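Putative uncharacterized protein (Pyrococcus furiosus, PDB 3VR0) probably activates the archaeal proteasome, as a homolog of proteasome assembly chaperones. Local coordinates at residues H119-Q131 against G194-F206. Sequence-based numbering, arbitrary orientation.
Sequences HFEVAGKMLDFVQ and GLLLGIGKLRGMF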
ATOM      1  N   HIS C 119       5.890   8.938   4.615  1.00 21.79           N
ATOM      2  CA  HIS C 119       5.989  10.304   5.201  1.00 21.26           C
ATOM      3  C   HIS C 119       6.750  10.269   6.514  1.00 21.51           C
ATOM      4  O   HIS C 119       7.650  11.075   6.694  1.00 20.08           O
ATOM      5  CB  HIS C 119       4.611  10.912   5.421  1.00 21.21           C
ATOM      6  CG  HIS C 119       3.927  11.349   4.158  1.00 18.75           C
ATOM      7  ND1 HIS C 119       3.963  12.648   3.706  1.00 19.94           N
ATOM      8  CD2 HIS C 119       3.170  10.667   3.268  1.00 18.29           C
ATOM      9  CE1 HIS C 119       3.288  12.744   2.575  1.00 20.49           C
ATOM     10  NE2 HIS C 119       2.789  11.554   2.289  1.00 19.22           N
ATOM     11  N   PHE C 120       6.452   9.288   7.388  1.00 20.62           N
ATOM     12  CA  PHE C 120       7.107   9.228   8.665  1.00 21.29           C
ATOM     13  C   PHE C 120       8.575   8.884   8.476  1.00 21.78           C
ATOM     14  O   PHE C 120       9.421   9.416   9.183  1.00 21.83           O
ATOM     15  CB  PHE C 120       6.461   8.202   9.622  1.00 22.00           C
ATOM     16  CG  PHE C 120       5.151   8.673  10.220  1.00 24.68           C
ATOM     17  CD1 PHE C 120       5.120   9.262  11.484  1.00 27.12           C
ATOM     18  CD2 PHE C 120       3.963   8.560   9.502  1.00 25.60           C
ATOM     19  CE1 PHE C 120       3.911   9.719  12.018  1.00 27.16           C
ATOM     20  CE2 PHE C 120       2.769   9.009  10.018  1.00 24.80           C
ATOM     21  CZ  PHE C 120       2.739   9.587  11.278  1.00 24.47           C
ATOM     22  N   GLU C 121       8.868   7.938   7.570  1.00 21.81           N
ATOM     23  CA  GLU C 121      10.215   7.548   7.300  1.00 21.87           C
ATOM     24  C   GLU C 121      11.047   8.687   6.710  1.00 20.76           C
ATOM     25  O   GLU C 121      12.154   8.856   7.129  1.00 20.38           O
ATOM     26  CB  GLU C 121      10.259   6.419   6.293  1.00 23.29           C
ATOM     27  CG  GLU C 121      11.451   5.592   6.534  1.00 31.25           C
ATOM     28  CD  GLU C 121      12.004   5.020   5.284  1.00 40.22           C
ATOM     29  OE1 GLU C 121      12.324   5.809   4.373  1.00 43.61           O
ATOM     30  OE2 GLU C 121      12.127   3.780   5.235  1.00 43.22           O
ATOM     31  N   VAL C 122      10.516   9.433   5.732  1.00 20.06           N
ATOM     32  CA  VAL C 122      11.255  10.572   5.162  1.00 19.82           C
ATOM     33  C   VAL C 122      11.480  11.672   6.252  1.00 21.02           C
ATOM     34  O   VAL C 122      12.619  12.121   6.476  1.00 21.15           O
ATOM     35  CB  VAL C 122      10.531  11.144   3.918  1.00 20.12           C
ATOM     36  CG1 VAL C 122      11.121  12.564   3.505  1.00 17.96           C
ATOM     37  CG2 VAL C 122      10.579  10.159   2.756  1.00 14.98           C
ATOM     38  N   ALA C 123      10.414  12.090   6.936  1.00 20.33           N
ATOM     39  CA  ALA C 123      10.529  13.055   8.040  1.00 21.35           C
ATOM     40  C   ALA C 123      11.549  12.654   9.128  1.00 21.38           C
ATOM     41  O   ALA C 123      12.303  13.474   9.637  1.00 21.12           O
ATOM     42  CB  ALA C 123       9.179  13.245   8.688  1.00 21.51           C
ATOM     43  N   GLY C 124      11.512  11.381   9.514  1.00 22.00           N
ATOM     44  CA  GLY C 124      12.420  10.830  10.486  1.00 21.29           C
ATOM     45  C   GLY C 124      13.881  10.909   9.995  1.00 22.05           C
ATOM     46  O   GLY C 124      14.751  11.312  10.782  1.00 21.31           O
ATOM     47  N   LYS C 125      14.147  10.530   8.731  1.00 20.48           N
ATOM     48  CA  LYS C 125      15.517  10.650   8.186  1.00 21.90           C
ATOM     49  C   LYS C 125      15.967  12.122   8.142  1.00 20.15           C
ATOM     50  O   LYS C 125      17.119  12.418   8.452  1.00 20.39           O
ATOM     51  CB  LYS C 125      15.642  10.080   6.767  1.00 21.42           C
ATOM     52  CG  LYS C 125      15.695   8.553   6.712  1.00 30.80           C
ATOM     53  CD  LYS C 125      17.067   7.979   7.182  1.00 35.92           C
ATOM     54  CE  LYS C 125      18.240   8.595   6.443  1.00 39.57           C
ATOM     55  NZ  LYS C 125      19.502   7.880   6.838  1.00 44.20           N
ATOM     56  N   MET C 126      15.080  13.018   7.731  1.00 18.92           N
ATOM     57  CA  MET C 126      15.409  14.472   7.778  1.00 20.35           C
ATOM     58  C   MET C 126      15.771  14.903   9.181  1.00 20.56           C
ATOM     59  O   MET C 126      16.733  15.666   9.344  1.00 20.71           O
ATOM     60  CB  MET C 126      14.285  15.357   7.300  1.00 18.12           C
ATOM     61  CG  MET C 126      13.975  15.184   5.856  1.00 20.77           C
ATOM     62  SD  MET C 126      12.708  16.374   5.329  1.00 25.56           S
ATOM     63  CE  MET C 126      12.768  15.926   3.593  1.00 22.00           C
ATOM     64  N   LEU C 127      14.995  14.451  10.178  1.00 20.34           N
ATOM     65  CA  LEU C 127      15.316  14.832  11.542  1.00 22.30           C
ATOM     66  C   LEU C 127      16.643  14.220  12.007  1.00 22.21           C
ATOM     67  O   LEU C 127      17.357  14.912  12.717  1.00 21.86           O
ATOM     68  CB  LEU C 127      14.199  14.553  12.567  1.00 21.78           C
ATOM     69  CG  LEU C 127      12.944  15.397  12.239  1.00 26.30           C
ATOM     70  CD1 LEU C 127      11.739  14.839  12.896  1.00 23.84           C
ATOM     71  CD2 LEU C 127      13.094  16.892  12.558  1.00 24.95           C
ATOM     72  N   ASP C 128      16.948  12.955  11.656  1.00 21.50           N
ATOM     73  CA  ASP C 128      18.210  12.334  12.112  1.00 23.16           C
ATOM     74  C   ASP C 128      19.389  13.139  11.544  1.00 22.47           C
ATOM     75  O   ASP C 128      20.411  13.296  12.177  1.00 22.45           O
ATOM     76  CB  ASP C 128      18.395  10.864  11.646  1.00 23.16           C
ATOM     77  CG  ASP C 128      17.337   9.882  12.230  1.00 27.47           C
ATOM     78  OD1 ASP C 128      16.675  10.165  13.260  1.00 26.66           O
ATOM     79  OD2 ASP C 128      17.169   8.808  11.629  1.00 29.83           O
ATOM     80  N   PHE C 129      19.250  13.569  10.317  1.00 21.76           N
ATOM     81  CA  PHE C 129      20.328  14.243   9.643  1.00 23.35           C
ATOM     82  C   PHE C 129      20.602  15.635  10.289  1.00 24.25           C
ATOM     83  O   PHE C 129      21.721  15.970  10.607  1.00 24.56           O
ATOM     84  CB  PHE C 129      19.974  14.367   8.168  1.00 22.41           C
ATOM     85  CG  PHE C 129      20.990  15.132   7.369  1.00 24.11           C
ATOM     86  CD1 PHE C 129      22.349  14.729   7.353  1.00 22.73           C
ATOM     87  CD2 PHE C 129      20.617  16.280   6.684  1.00 20.17           C
ATOM     88  CE1 PHE C 129      23.303  15.457   6.606  1.00 26.84           C
ATOM     89  CE2 PHE C 129      21.571  17.012   5.914  1.00 24.54           C
ATOM     90  CZ  PHE C 129      22.911  16.608   5.888  1.00 23.00           C
ATOM     91  N   VAL C 130      19.541  16.400  10.510  1.00 23.14           N
ATOM     92  CA  VAL C 130      19.625  17.757  10.995  1.00 23.45           C
ATOM     93  C   VAL C 130      20.113  17.815  12.476  1.00 24.01           C
ATOM     94  O   VAL C 130      20.847  18.734  12.872  1.00 24.10           O
ATOM     95  CB  VAL C 130      18.263  18.372  10.629  1.00 23.94           C
ATOM     96  CG1 VAL C 130      17.362  18.728  11.768  1.00 23.50           C
ATOM     97  CG2 VAL C 130      18.279  19.234   9.374  1.00 24.35           C
ATOM     98  N   GLN C 131      19.745  16.816  13.267  1.00 23.36           N
ATOM     99  CA  GLN C 131      20.277  16.665  14.604  1.00 24.80           C
ATOM    100  C   GLN C 131      21.791  16.357  14.645  1.00 25.05           C
ATOM    101  O   GLN C 131      22.426  16.618  15.652  1.00 25.61           O
ATOM    102  CB  GLN C 131      19.524  15.581  15.385  1.00 24.93           C
ATOM    103  CG  GLN C 131      18.102  15.954  15.838  1.00 25.60           C
ATOM    104  CD  GLN C 131      17.490  14.819  16.671  1.00 29.50           C
ATOM    105  OE1 GLN C 131      17.200  13.730  16.161  1.00 28.32           O
ATOM    106  NE2 GLN C 131      17.325  15.065  17.952  1.00 27.17           N
ATOM    107  N   GLY C 194       3.774  19.373   9.058  1.00 24.48           N
ATOM    108  CA  GLY C 194       3.289  18.877  10.332  1.00 22.24           C
ATOM    109  C   GLY C 194       4.185  17.841  10.961  1.00 22.54           C
ATOM    110  O   GLY C 194       4.512  17.960  12.131  1.00 23.07           O
ATOM    111  N   LEU C 195       4.540  16.778  10.223  1.00 21.72           N
ATOM    112  CA  LEU C 195       5.291  15.659  10.838  1.00 20.93           C
ATOM    113  C   LEU C 195       6.656  16.073  11.408  1.00 20.56           C
ATOM    114  O   LEU C 195       7.062  15.557  12.465  1.00 18.87           O
ATOM    115  CB  LEU C 195       5.538  14.537   9.820  1.00 21.42           C
ATOM    116  CG  LEU C 195       4.329  13.710   9.357  1.00 25.63           C
ATOM    117  CD1 LEU C 195       4.799  12.438   8.720  1.00 29.13           C
ATOM    118  CD2 LEU C 195       3.362  13.448  10.568  1.00 24.38           C
ATOM    119  N   LEU C 196       7.354  17.011  10.733  1.00 19.90           N
ATOM    120  CA  LEU C 196       8.668  17.462  11.303  1.00 19.61           C
ATOM    121  C   LEU C 196       8.507  17.950  12.704  1.00 19.16           C
ATOM    122  O   LEU C 196       9.335  17.649  13.566  1.00 19.82           O
ATOM    123  CB  LEU C 196       9.351  18.515  10.431  1.00 18.18           C
ATOM    124  CG  LEU C 196       9.769  17.925   9.075  1.00 18.55           C
ATOM    125  CD1 LEU C 196      10.283  19.040   8.110  1.00 21.44           C
ATOM    126  CD2 LEU C 196      10.810  16.846   9.246  1.00 18.01           C
ATOM    127  N   LEU C 197       7.436  18.695  12.950  1.00 19.15           N
ATOM    128  CA  LEU C 197       7.223  19.223  14.313  1.00 20.83           C
ATOM    129  C   LEU C 197       6.722  18.118  15.237  1.00 21.95           C
ATOM    130  O   LEU C 197       7.202  17.979  16.390  1.00 21.71           O
ATOM    131  CB  LEU C 197       6.217  20.383  14.303  1.00 20.01           C
ATOM    132  CG  LEU C 197       6.680  21.602  13.489  1.00 22.28           C
ATOM    133  CD1 LEU C 197       5.550  22.595  13.420  1.00 22.10           C
ATOM    134  CD2 LEU C 197       7.935  22.270  14.136  1.00 20.46           C
ATOM    135  N   GLY C 198       5.773  17.314  14.732  1.00 22.01           N
ATOM    136  CA  GLY C 198       5.179  16.241  15.598  1.00 22.06           C
ATOM    137  C   GLY C 198       6.190  15.220  16.030  1.00 21.92           C
ATOM    138  O   GLY C 198       6.275  14.860  17.190  1.00 21.04           O
ATOM    139  N   ILE C 199       6.995  14.765  15.074  1.00 23.28           N
ATOM    140  CA  ILE C 199       8.052  13.814  15.382  1.00 22.99           C
ATOM    141  C   ILE C 199       9.165  14.516  16.114  1.00 23.78           C
ATOM    142  O   ILE C 199       9.737  13.968  17.070  1.00 23.19           O
ATOM    143  CB  ILE C 199       8.601  13.127  14.106  1.00 23.41           C
ATOM    144  CG1 ILE C 199       7.453  12.386  13.355  1.00 23.32           C
ATOM    145  CG2 ILE C 199       9.712  12.123  14.499  1.00 20.47           C
ATOM    146  CD1 ILE C 199       7.802  12.023  11.915  1.00 22.97           C
ATOM    147  N   GLY C 200       9.477  15.734  15.690  1.00 24.08           N
ATOM    148  CA  GLY C 200      10.549  16.468  16.381  1.00 26.28           C
ATOM    149  C   GLY C 200      10.275  16.588  17.862  1.00 28.05           C
ATOM    150  O   GLY C 200      11.162  16.380  18.707  1.00 28.08           O
ATOM    151  N   LYS C 201       9.026  16.882  18.188  1.00 29.58           N
ATOM    152  CA  LYS C 201       8.594  17.026  19.588  1.00 30.71           C
ATOM    153  C   LYS C 201       8.820  15.765  20.447  1.00 31.01           C
ATOM    154  O   LYS C 201       9.168  15.837  21.636  1.00 30.43           O
ATOM    155  CB  LYS C 201       7.121  17.388  19.536  1.00 31.62           C
ATOM    156  CG  LYS C 201       6.468  17.577  20.864  1.00 34.71           C
ATOM    157  CD  LYS C 201       5.001  17.787  20.591  1.00 33.04           C
ATOM    158  CE  LYS C 201       4.250  18.163  21.820  1.00 28.56           C
ATOM    159  NZ  LYS C 201       3.165  19.026  21.278  1.00 31.49           N
ATOM    160  N   LEU C 202       8.646  14.586  19.848  1.00 31.48           N
ATOM    161  CA  LEU C 202       8.976  13.326  20.529  1.00 31.33           C
ATOM    162  C   LEU C 202      10.449  13.206  20.846  1.00 31.69           C
ATOM    163  O   LEU C 202      10.842  12.476  21.761  1.00 32.43           O
ATOM    164  CB  LEU C 202       8.588  12.107  19.673  1.00 31.88           C
ATOM    165  CG  LEU C 202       7.140  11.892  19.201  1.00 32.98           C
ATOM    166  CD1 LEU C 202       6.958  10.420  18.727  1.00 34.98           C
ATOM    167  CD2 LEU C 202       6.149  12.184  20.320  1.00 35.76           C
ATOM    168  N   ARG C 203      11.290  13.861  20.056  1.00 31.73           N
ATOM    169  CA  ARG C 203      12.738  13.761  20.266  1.00 31.65           C
ATOM    170  C   ARG C 203      13.265  14.897  21.119  1.00 31.24           C
ATOM    171  O   ARG C 203      14.440  14.975  21.331  1.00 31.10           O
ATOM    172  CB  ARG C 203      13.484  13.833  18.938  1.00 30.92           C
ATOM    173  CG  ARG C 203      13.155  12.744  18.037  1.00 32.04           C
ATOM    174  CD  ARG C 203      13.833  13.006  16.726  1.00 29.97           C
ATOM    175  NE  ARG C 203      13.477  11.977  15.773  1.00 26.35           N
ATOM    176  CZ  ARG C 203      14.320  11.506  14.878  1.00 30.85           C
ATOM    177  NH1 ARG C 203      15.581  11.950  14.858  1.00 28.41           N
ATOM    178  NH2 ARG C 203      13.917  10.575  14.023  1.00 32.63           N
ATOM    179  N   GLY C 204      12.407  15.803  21.568  1.00 31.27           N
ATOM    180  CA  GLY C 204      12.870  16.861  22.472  1.00 30.53           C
ATOM    181  C   GLY C 204      13.191  18.127  21.709  1.00 29.89           C
ATOM    182  O   GLY C 204      13.688  19.079  22.295  1.00 30.57           O
ATOM    183  N   MET C 205      12.880  18.132  20.409  1.00 28.55           N
ATOM    184  CA  MET C 205      12.977  19.312  19.518  1.00 26.79           C
ATOM    185  C   MET C 205      11.703  20.159  19.596  1.00 26.67           C
ATOM    186  O   MET C 205      10.709  19.775  20.231  1.00 26.37           O
ATOM    187  CB  MET C 205      13.214  18.854  18.061  1.00 26.67           C
ATOM    188  CG  MET C 205      14.485  17.989  17.873  1.00 23.65           C
ATOM    189  SD  MET C 205      14.600  17.324  16.197  1.00 27.03           S
ATOM    190  CE  MET C 205      15.205  18.751  15.233  1.00 23.38           C
ATOM    191  N   PHE C 206      11.706  21.324  18.948  1.00 25.86           N
ATOM    192  CA  PHE C 206      10.610  22.272  19.164  1.00 25.01           C
ATOM    193  C   PHE C 206      10.539  23.217  18.014  1.00 24.33           C
ATOM    194  O   PHE C 206      11.518  23.331  17.239  1.00 24.13           O
ATOM    195  CB  PHE C 206      10.757  23.024  20.493  1.00 25.29           C
ATOM    196  CG  PHE C 206      11.985  23.937  20.579  1.00 26.21           C
ATOM    197  CD1 PHE C 206      11.891  25.280  20.235  1.00 26.62           C
ATOM    198  CD2 PHE C 206      13.210  23.456  21.052  1.00 27.87           C
ATOM    199  CE1 PHE C 206      13.028  26.144  20.341  1.00 29.67           C
ATOM    200  CE2 PHE C 206      14.350  24.300  21.145  1.00 28.38           C
ATOM    201  CZ  PHE C 206      14.241  25.655  20.800  1.00 26.01           C
TER
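Arg203 has its CG anti to the carbonyl carbon (chi1 -62°) and a chain extended from CG to NE, which carries the guanidinium across to Asp128 and Gln131. Asp128 CG, also anti to its carbonyl carbon (chi1 -64°), brings OD1 to meet it. Asp128 OD1 accepts from both Arg203 NH1 (2.6 Å) and Arg203 NH2 (2.9 Å), in an end-on salt bridge. Arg203 NH1 also donates to Gln131 OE1 at 2.7 Å, in the guanidinium plane. Two acceptors thus share this nitrogen. Leu127 CB lies over one guanidinium face. A methionine in place of Arg203 would probably leave Asp128 and Gln131 OE1 without their donor and the charge of Asp128 without its mate. In this PAC2-family fold, helices 116-131 and 192-202 pack against each other on the mixed sheet. The axes of segments 119-131 and 194-202 come within 9.3 Å and cross at -64°. Leu127 and Met205 both reach Ile138 of strand 137-145 beneath. Ala123 sits at the close approach, its CB 3.7 Å from Ile199 CD1. Leu127 CD1 meets Ile199 CG2, and Leu127 CD2 meets Met205 CE. Leu196 CD2 touches both Ala123 and Leu127 CG. At the other end, Leu195 CD1 stands over the centre of the Phe120 ring in a CH-pi contact, 4.0 Å from the centroid. Phe120 also packs on Phe70 of the second subunit. After the helix, Gly204 turns with positive phi in a Schellman motif, and Arg203 N and Met205 N both bond to Gly200 O.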